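Local coordinates for protein disulfide isomerase (Salmonella enterica subsp. enterica serovar Typhimurium, PDB 3L9U) that probably forms disulfide bonds in other proteins by transferring its own redox-active disulfide to them, as a DsbA-like thiol-disulfide oxidoreductase of the thioredoxin fold, at residues S31-F36 with E64-Y69; E75-L80 with K100-W105. All coordinates share one frame; numbering follows the deposited sequence.

Interaction 1 (S31-F36 with E64-Y69)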
loop_
_atom_site.group_PDB
_atom_site.type_symbol
_atom_site.label_atom_id
_atom_site.label_comp_id
_atom_site.label_asym_id
_atom_site.label_seq_id
_atom_site.Cartn_x
_atom_site.Cartn_y
_atom_site.Cartn_z
ATOM N N SER A 31 -2.138 -5.237 -2.950
ATOM C CA SER A 31 -1.472 -6.537 -2.931
ATOM C C SER A 31 -0.496 -6.634 -4.087
ATOM O O SER A 31 -0.791 -6.175 -5.197
ATOM C CB SER A 31 -2.497 -7.671 -3.026
ATOM O OG SER A 31 -1.876 -8.909 -3.330
ATOM N N TYR A 32 0.653 -7.264 -3.849
ATOM C CA TYR A 32 1.594 -7.532 -4.935
ATOM C C TYR A 32 0.917 -8.299 -6.075
ATOM O O TYR A 32 1.308 -8.163 -7.229
ATOM C CB TYR A 32 2.813 -8.316 -4.434
ATOM C CG TYR A 32 2.555 -9.794 -4.249
ATOM C CD1 TYR A 32 1.986 -10.279 -3.080
ATOM C CD2 TYR A 32 2.878 -10.708 -5.254
ATOM C CE1 TYR A 32 1.743 -11.627 -2.911
ATOM C CE2 TYR A 32 2.633 -12.058 -5.095
ATOM C CZ TYR A 32 2.073 -12.513 -3.918
ATOM O OH TYR A 32 1.820 -13.857 -3.754
ATOM N N ALA A 33 -0.107 -9.086 -5.743
ATOM C CA ALA A 33 -0.743 -9.997 -6.702
ATOM C C ALA A 33 -1.954 -9.390 -7.407
ATOM O O ALA A 33 -2.705 -10.097 -8.090
ATOM C CB ALA A 33 -1.143 -11.304 -5.998
ATOM N N CYS A 34 -2.121 -8.079 -7.247
ATOM C CA CYS A 34 -3.294 -7.344 -7.714
ATOM C C CYS A 34 -2.958 -6.516 -8.974
ATOM O O CYS A 34 -2.194 -5.564 -8.887
ATOM C CB CYS A 34 -3.750 -6.465 -6.528
ATOM S SG CYS A 34 -4.800 -4.997 -6.772
ATOM N N PRO A 35 -3.533 -6.863 -10.140
ATOM C CA PRO A 35 -3.178 -6.154 -11.380
ATOM C C PRO A 35 -3.535 -4.668 -11.355
ATOM O O PRO A 35 -2.761 -3.846 -11.842
ATOM C CB PRO A 35 -4.003 -6.872 -12.453
ATOM C CG PRO A 35 -4.386 -8.167 -11.854
ATOM C CD PRO A 35 -4.479 -7.964 -10.378
ATOM N N PHE A 36 -4.697 -4.328 -10.813
ATOM C CA PHE A 36 -5.080 -2.925 -10.759
ATOM C C PHE A 36 -4.222 -2.147 -9.760
ATOM O O PHE A 36 -4.012 -0.937 -9.918
ATOM C CB PHE A 36 -6.581 -2.753 -10.497
ATOM C CG PHE A 36 -7.428 -2.930 -11.727
ATOM C CD1 PHE A 36 -7.083 -2.306 -12.913
ATOM C CD2 PHE A 36 -8.568 -3.709 -11.696
ATOM C CE1 PHE A 36 -7.858 -2.462 -14.051
ATOM C CE2 PHE A 36 -9.352 -3.867 -12.824
ATOM C CZ PHE A 36 -8.994 -3.243 -14.004
ATOM N N GLU A 64 -2.295 -9.204 3.307
ATOM C CA GLU A 64 -1.541 -10.455 3.412
ATOM C C GLU A 64 -2.296 -11.673 2.886
ATOM O O GLU A 64 -1.692 -12.712 2.618
ATOM C CB GLU A 64 -1.059 -10.706 4.845
ATOM C CG GLU A 64 -2.154 -10.992 5.848
ATOM C CD GLU A 64 -1.600 -11.520 7.174
ATOM O OE1 GLU A 64 -1.314 -10.705 8.077
ATOM O OE2 GLU A 64 -1.450 -12.750 7.302
ATOM N N THR A 65 -3.609 -11.537 2.729
ATOM C CA THR A 65 -4.471 -12.677 2.419
ATOM C C THR A 65 -4.449 -13.112 0.949
ATOM O O THR A 65 -4.837 -14.233 0.620
ATOM C CB THR A 65 -5.926 -12.393 2.847
ATOM O OG1 THR A 65 -6.350 -11.136 2.299
ATOM C CG2 THR A 65 -6.025 -12.337 4.363
ATOM N N LYS A 66 -3.978 -12.234 0.074
ATOM C CA LYS A 66 -3.999 -12.494 -1.362
ATOM C C LYS A 66 -2.678 -13.079 -1.874
ATOM O O LYS A 66 -1.603 -12.672 -1.442
ATOM C CB LYS A 66 -4.312 -11.195 -2.101
ATOM C CG LYS A 66 -4.629 -11.354 -3.561
ATOM C CD LYS A 66 -5.131 -10.030 -4.127
ATOM C CE LYS A 66 -5.544 -10.165 -5.583
ATOM N NZ LYS A 66 -6.794 -10.954 -5.748
ATOM N N GLY A 67 -2.764 -14.029 -2.801
ATOM C CA GLY A 67 -1.575 -14.653 -3.356
ATOM C C GLY A 67 -1.010 -15.733 -2.450
ATOM O O GLY A 67 -1.506 -15.941 -1.348
ATOM N N GLU A 68 0.027 -16.427 -2.907
ATOM C CA GLU A 68 0.645 -17.461 -2.073
ATOM C C GLU A 68 1.625 -16.872 -1.065
ATOM O O GLU A 68 1.937 -17.498 -0.043
ATOM C CB GLU A 68 1.371 -18.504 -2.932
ATOM C CG GLU A 68 0.458 -19.319 -3.808
ATOM C CD GLU A 68 -0.486 -20.196 -3.015
ATOM O OE1 GLU A 68 -0.136 -20.594 -1.882
ATOM O OE2 GLU A 68 -1.581 -20.495 -3.536
ATOM N N TYR A 69 2.113 -15.670 -1.357
ATOM C CA TYR A 69 3.185 -15.075 -0.565
ATOM C C TYR A 69 2.798 -13.740 0.062
ATOM O O TYR A 69 3.652 -12.892 0.302
ATOM C CB TYR A 69 4.431 -14.894 -1.433
ATOM C CG TYR A 69 5.011 -16.199 -1.940
ATOM C CD1 TYR A 69 5.608 -17.098 -1.064
ATOM C CD2 TYR A 69 4.966 -16.530 -3.289
ATOM C CE1 TYR A 69 6.147 -18.293 -1.519
ATOM C CE2 TYR A 69 5.505 -17.722 -3.762
ATOM C CZ TYR A 69 6.091 -18.598 -2.867
ATOM O OH TYR A 69 6.632 -19.781 -3.312
HETATM O O HOH W 1 -0.946 -10.132 -1.157
HETATM O O HOH W 2 1.648 -15.810 -5.559
#

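Interaction 2 (E75-L80 with K100-W105)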
loop_
_atom_site.group_PDB
_atom_site.type_symbol
_atom_site.label_atom_id
_atom_site.label_comp_id
_atom_site.label_asym_id
_atom_site.label_seq_id
_atom_site.Cartn_x
_atom_site.Cartn_y
_atom_site.Cartn_z
ATOM N N GLU A 75 5.837 -8.723 5.229
ATOM C CA GLU A 75 6.977 -8.659 6.133
ATOM C C GLU A 75 8.096 -7.834 5.518
ATOM O O GLU A 75 8.658 -6.954 6.168
ATOM C CB GLU A 75 7.459 -10.069 6.500
ATOM C CG GLU A 75 6.461 -10.807 7.383
ATOM C CD GLU A 75 6.853 -12.241 7.663
ATOM O OE1 GLU A 75 7.602 -12.829 6.852
ATOM O OE2 GLU A 75 6.395 -12.782 8.691
ATOM N N VAL A 76 8.408 -8.105 4.253
ATOM C CA VAL A 76 9.435 -7.335 3.572
ATOM C C VAL A 76 9.035 -5.860 3.448
ATOM O O VAL A 76 9.835 -4.976 3.738
ATOM C CB VAL A 76 9.765 -7.930 2.192
ATOM C CG1 VAL A 76 10.656 -6.977 1.396
ATOM C CG2 VAL A 76 10.418 -9.307 2.357
ATOM N N PHE A 77 7.804 -5.592 3.021
ATOM C CA PHE A 77 7.350 -4.214 2.881
ATOM C C PHE A 77 7.417 -3.467 4.216
ATOM O O PHE A 77 7.842 -2.309 4.271
ATOM C CB PHE A 77 5.913 -4.156 2.341
ATOM C CG PHE A 77 5.784 -4.494 0.868
ATOM C CD1 PHE A 77 6.779 -4.164 -0.047
ATOM C CD2 PHE A 77 4.636 -5.109 0.401
ATOM C CE1 PHE A 77 6.633 -4.475 -1.404
ATOM C CE2 PHE A 77 4.475 -5.411 -0.951
ATOM C CZ PHE A 77 5.473 -5.087 -1.855
ATOM N N ALA A 78 6.983 -4.122 5.292
ATOM C CA ALA A 78 6.997 -3.486 6.613
ATOM C C ALA A 78 8.426 -3.123 7.017
ATOM O O ALA A 78 8.684 -2.041 7.544
ATOM C CB ALA A 78 6.358 -4.390 7.656
ATOM N N VAL A 79 9.354 -4.037 6.768
ATOM C CA VAL A 79 10.755 -3.779 7.050
ATOM C C VAL A 79 11.290 -2.623 6.207
ATOM O O VAL A 79 11.959 -1.725 6.726
ATOM C CB VAL A 79 11.611 -5.035 6.818
ATOM C CG1 VAL A 79 13.084 -4.669 6.687
ATOM C CG2 VAL A 79 11.398 -6.032 7.949
ATOM N N LEU A 80 10.972 -2.626 4.912
ATOM C CA LEU A 80 11.520 -1.621 4.001
ATOM C C LEU A 80 10.905 -0.236 4.196
ATOM O O LEU A 80 11.596 0.774 4.090
ATOM C CB LEU A 80 11.398 -2.077 2.541
ATOM C CG LEU A 80 12.211 -3.324 2.182
ATOM C CD1 LEU A 80 12.041 -3.646 0.705
ATOM C CD2 LEU A 80 13.684 -3.129 2.518
ATOM N N LYS A 100 11.385 -0.006 -4.688
ATOM C CA LYS A 100 12.127 -0.939 -5.531
ATOM C C LYS A 100 11.605 -2.364 -5.390
ATOM O O LYS A 100 11.382 -3.046 -6.389
ATOM C CB LYS A 100 13.622 -0.886 -5.218
ATOM C CG LYS A 100 14.286 0.412 -5.612
ATOM C CD LYS A 100 15.748 0.400 -5.215
ATOM C CE LYS A 100 16.433 1.686 -5.617
ATOM N NZ LYS A 100 17.907 1.532 -5.619
ATOM N N ALA A 101 11.400 -2.812 -4.154
ATOM C CA ALA A 101 10.887 -4.165 -3.925
ATOM C C ALA A 101 9.483 -4.326 -4.506
ATOM O O ALA A 101 9.177 -5.325 -5.169
ATOM C CB ALA A 101 10.880 -4.494 -2.438
ATOM N N LYS A 102 8.633 -3.339 -4.245
ATOM C CA LYS A 102 7.254 -3.369 -4.716
ATOM C C LYS A 102 7.175 -3.526 -6.231
ATOM O O LYS A 102 6.462 -4.388 -6.741
ATOM C CB LYS A 102 6.513 -2.097 -4.278
ATOM C CG LYS A 102 5.070 -2.042 -4.769
ATOM C CD LYS A 102 4.277 -0.884 -4.167
ATOM C CE LYS A 102 4.901 0.464 -4.500
ATOM N NZ LYS A 102 4.062 1.610 -4.013
ATOM N N PHE A 103 7.910 -2.697 -6.962
ATOM C CA PHE A 103 7.827 -2.768 -8.415
ATOM C C PHE A 103 8.514 -4.006 -8.996
ATOM O O PHE A 103 8.114 -4.492 -10.054
ATOM C CB PHE A 103 8.295 -1.469 -9.074
ATOM C CG PHE A 103 7.254 -0.392 -9.038
ATOM C CD1 PHE A 103 6.218 -0.390 -9.955
ATOM C CD2 PHE A 103 7.276 0.585 -8.058
ATOM C CE1 PHE A 103 5.238 0.581 -9.916
ATOM C CE2 PHE A 103 6.297 1.567 -8.015
ATOM C CZ PHE A 103 5.279 1.565 -8.947
ATOM N N ALA A 104 9.519 -4.533 -8.297
ATOM C CA ALA A 104 10.144 -5.782 -8.728
ATOM C C ALA A 104 9.141 -6.932 -8.657
ATOM O O ALA A 104 9.045 -7.756 -9.575
ATOM C CB ALA A 104 11.378 -6.091 -7.888
ATOM N N TRP A 105 8.382 -6.976 -7.567
ATOM C CA TRP A 105 7.347 -7.995 -7.422
ATOM C C TRP A 105 6.189 -7.809 -8.403
ATOM O O TRP A 105 5.698 -8.780 -8.975
ATOM C CB TRP A 105 6.832 -8.053 -5.984
ATOM C CG TRP A 105 7.662 -8.928 -5.082
ATOM C CD1 TRP A 105 8.224 -10.134 -5.398
ATOM C CD2 TRP A 105 7.992 -8.677 -3.708
ATOM N NE1 TRP A 105 8.896 -10.637 -4.310
ATOM C CE2 TRP A 105 8.769 -9.763 -3.260
ATOM C CE3 TRP A 105 7.715 -7.632 -2.815
ATOM C CZ2 TRP A 105 9.261 -9.844 -1.957
ATOM C CZ3 TRP A 105 8.202 -7.708 -1.526
ATOM C CH2 TRP A 105 8.971 -8.810 -1.105
#

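Interaction 1 (S31-F36 with E64-Y69)
The phenol oxygen of Tyr32 accepts a hydrogen bond from the backbone N of Tyr69 (N to OH 3.0 Å, N-H...O 155°), and a water 2.7 Å from Tyr32 OH sits at the edge of the ring, in its plane. The same water accepts from Glu68 N. Tyr69 is the N-cap residue of helix 70-86, while Tyr32 lies in the type I turn from Ser31 to Cys34, ahead of helix 35-43. In Tyr32 CG stands between the backbone N and the carbonyl carbon (chi1 79°), and the ring extends across to the other loop with the methyl group of Ala33 over the centre of one face. The hydroxyl tip also touches Tyr69 CB, 3.6 Å from Tyr32 OH. A second water links the loops: Ser31 OG donates to it (2.7 Å), and it donates to Lys66 O. Ser31 OG accepts from Ala33 N in an ST turn. The methylenes of Lys66 run past Ser31, with Lys66 CD 3.5 Å from Ser31 OG, and Lys66 CE lies 3.8 Å from Ala33 O. Only the aliphatic part of Lys66 packs here. Cys34, joined to Cys37 in a disulfide, probably belongs to the redox-active pair. Direct and water-mediated hydrogen bonds thus hold the turn before the CxxC helix against the neighbouring loop.

Interaction 2 (E75-L80 with K100-W105)
Helices 75-80 and 100-105 run nearly antiparallel, their axes at 153° and 10.6 Å apart at closest approach, with Phe77 and Lys102 nearest in register. This packing belongs to the helical part of the DsbA-like domain. Between the helices Phe77 and Trp105 extend side by side, each toward the opposite backbone. They form an offset edge-to-face pair: the six-membered ring of Trp105 turns its edge to the face of Phe77, the planes at 84°, and Trp105 CE3 comes within 3.5 Å of Phe77 CZ. Phe77 has CG anti to its carbonyl carbon (chi1 -74°), and the ring reaches over to the backbone of the other helix. There the edge of the ring meets that backbone, with Phe77 CE1 3.5 Å from Lys102 CA. Beside this pair, the far end of the indole presses on Val76, whose CB and CG1 both approach Trp105 CH2; the CB lies near the indole plane, at the edge of the ring. One turn farther along helix 75-80, Leu80 CD1 packs against the methyl of Ala101, a tight 3.5 Å from Leu80 CD1 to Ala101 CB.

The polar ends of Lys102 and Trp105 find partners outside the two segments: Lys102 NZ forms a salt bridge with Asp41, and Trp105 NE1 donates to the carbonyl of Phe125, whose ring also stacks on the indole. Phe77 also meets His62 and Phe98 edge-to-face. No hydrogen bond joins the two segments. Their cohesion is apolar and aromatic, with Trp105 serving both Phe77 and Val76, while the indole N-H of this buried residue is satisfied by the Phe125 carbonyl.

In the fold
Interaction 1 and interaction 2 follow one another along the chain, their centres 13 Å apart and their nearest atoms about 4 Å apart without touching. Helix 70-86 connects them: the loop of interaction 1 leads into its N-terminus, and 75-80 lies farther along it. Phe125 provides another bridge, since it also meets the rings of Tyr32 and Tyr69. Helix 97-111 likewise serves both, as its His110 NE2 is hydrogen-bonded to the carbonyl oxygen of Tyr32. Interaction 1 contains Cys34 of the probable redox-active disulfide with Cys37, whereas interaction 2 lies among the helices, where the side chain of Lys102 comes near the CxxC residues without touching them.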